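Local coordinates for protein putative fimbrial subunit (Corynebacterium diphtheriae, PDB 4HSQ) that probably polymerises as the major pilin SpaD into the shaft of a surface pilus involved in cell adhesion, and binds calcium, at residues 209-213 with 214-218. Numbering follows the deposited sequence.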
loop_
_atom_site.group_PDB
_atom_site.type_symbol
_atom_site.label_atom_id
_atom_site.label_comp_id
_atom_site.label_asym_id
_atom_site.label_seq_id
_atom_site.Cartn_x
_atom_site.Cartn_y
_atom_site.Cartn_z
ATOM N N ASP A 209 11.031 0.550 5.694
ATOM C CA ASP A 209 11.224 0.672 7.156
ATOM C C ASP A 209 9.937 0.639 7.982
ATOM O O ASP A 209 9.976 0.784 9.197
ATOM C CB ASP A 209 12.011 1.981 7.454
ATOM C CG ASP A 209 11.285 3.232 7.014
ATOM O OD1 ASP A 209 10.814 3.268 5.852
ATOM O OD2 ASP A 209 11.132 4.147 7.842
ATOM N N PHE A 210 8.783 0.488 7.326
ATOM C CA PHE A 210 7.501 0.497 8.020
ATOM C C PHE A 210 6.558 -0.328 7.201
ATOM O O PHE A 210 6.412 -0.080 5.996
ATOM C CB PHE A 210 7.020 1.926 8.171
ATOM C CG PHE A 210 5.914 2.122 9.167
ATOM C CD1 PHE A 210 4.587 1.932 8.800
ATOM C CD2 PHE A 210 6.191 2.566 10.462
ATOM C CE1 PHE A 210 3.557 2.139 9.715
ATOM C CE2 PHE A 210 5.157 2.797 11.370
ATOM C CZ PHE A 210 3.845 2.590 10.984
ATOM N N GLU A 211 5.949 -1.329 7.829
ATOM C CA GLU A 211 5.042 -2.221 7.107
ATOM C C GLU A 211 4.071 -2.880 8.056
ATOM O O GLU A 211 4.359 -3.053 9.258
ATOM C CB GLU A 211 5.807 -3.272 6.275
ATOM C CG GLU A 211 6.455 -4.377 7.081
ATOM C CD GLU A 211 7.608 -5.064 6.384
ATOM O OE1 GLU A 211 7.831 -4.803 5.177
ATOM O OE2 GLU A 211 8.286 -5.875 7.053
ATOM N N ASP A 212 2.878 -3.222 7.515
ATOM C CA ASP A 212 1.810 -3.855 8.312
ATOM C C ASP A 212 1.440 -3.008 9.560
ATOM O O ASP A 212 1.065 -3.549 10.606
ATOM C CB ASP A 212 2.181 -5.312 8.710
ATOM C CG ASP A 212 2.437 -6.247 7.536
ATOM O OD1 ASP A 212 1.972 -5.936 6.399
ATOM O OD2 ASP A 212 3.085 -7.296 7.749
ATOM N N GLY A 213 1.489 -1.688 9.407
ATOM C CA GLY A 213 1.080 -0.752 10.434
ATOM C C GLY A 213 2.075 -0.467 11.544
ATOM O O GLY A 213 1.749 0.271 12.473
ATOM N N LYS A 214 3.306 -0.967 11.434
ATOM C CA LYS A 214 4.285 -0.690 12.483
ATOM C C LYS A 214 5.700 -0.601 11.909
ATOM O O LYS A 214 5.945 -1.036 10.778
ATOM C CB LYS A 214 4.183 -1.758 13.606
ATOM C CG LYS A 214 4.652 -3.140 13.166
ATOM C CD LYS A 214 4.234 -4.270 14.098
ATOM C CE LYS A 214 4.828 -5.592 13.649
ATOM N NZ LYS A 214 4.417 -5.982 12.262
ATOM N N GLU A 215 6.644 -0.058 12.703
ATOM C CA GLU A 215 8.061 0.003 12.297
ATOM C C GLU A 215 8.549 -1.385 11.960
ATOM O O GLU A 215 8.166 -2.334 12.639
ATOM C CB GLU A 215 8.932 0.593 13.426
ATOM C CG GLU A 215 8.501 1.981 13.865
ATOM C CD GLU A 215 9.023 3.142 13.044
ATOM O OE1 GLU A 215 10.013 2.953 12.298
ATOM O OE2 GLU A 215 8.455 4.254 13.166
ATOM N N ALA A 216 9.330 -1.539 10.885
ATOM C CA ALA A 216 9.819 -2.867 10.559
ATOM C C ALA A 216 10.939 -3.226 11.531
ATOM O O ALA A 216 11.641 -2.337 12.023
ATOM C CB ALA A 216 10.312 -2.920 9.123
ATOM N N ALA A 217 11.096 -4.510 11.842
ATOM C CA ALA A 217 12.207 -4.914 12.709
ATOM C C ALA A 217 13.522 -4.669 11.935
ATOM O O ALA A 217 13.483 -4.746 10.691
ATOM C CB ALA A 217 12.060 -6.382 13.084
ATOM N N PRO A 218 14.664 -4.295 12.586
ATOM C CA PRO A 218 15.906 -4.082 11.808
ATOM C C PRO A 218 16.181 -5.284 10.896
ATOM O O PRO A 218 16.162 -6.439 11.348
ATOM C CB PRO A 218 16.984 -3.895 12.890
ATOM C CG PRO A 218 16.224 -3.375 14.065
ATOM C CD PRO A 218 14.913 -4.124 14.035
HETATM O O HOH W 1 6.212 -4.461 10.736
HETATM O O HOH W 2 1.721 -5.388 12.381
#
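E211 and K214 pair through their backbones in both directions, E211 N to K214 O at 3.0 Å and K214 N to E211 O at 3.2 Å, closing a type I' turn; one rung further, A216 N gives a nearly straight bond (178°) to D209 O. D212 and G213 fill the turn's corners with positive phi, which a short-chained aspartate tolerates and glycine adopts readily. F210 swings its ring back over the hairpin, CG lying anti to the backbone N (chi1 -165°), and one face, toward its rim, lies over the carbonyl carbon of K214, 3.5 Å from F210 CE2. The E215 carboxylate carbon sits at the ring's edge, in its plane, while Y145 meets F210 edge-to-face. On the hairpin face shared with E211, K214 carries its amine back over the turn: two waters, each 2.8 Å from K214 NZ, bridge it to E211 O and D212 O. R248 salt-bridges D209 and E215, probably easing the proximity of two acidic groups; E211 forms a salt bridge with K221. The D212 carboxylate forms a salt bridge with K11 and accepts a hydrogen bond from A13 N, joining this two-residue beta hairpin of the C-terminal, prealbumin-like (CnaB-type) domain to the preceding pilin domain.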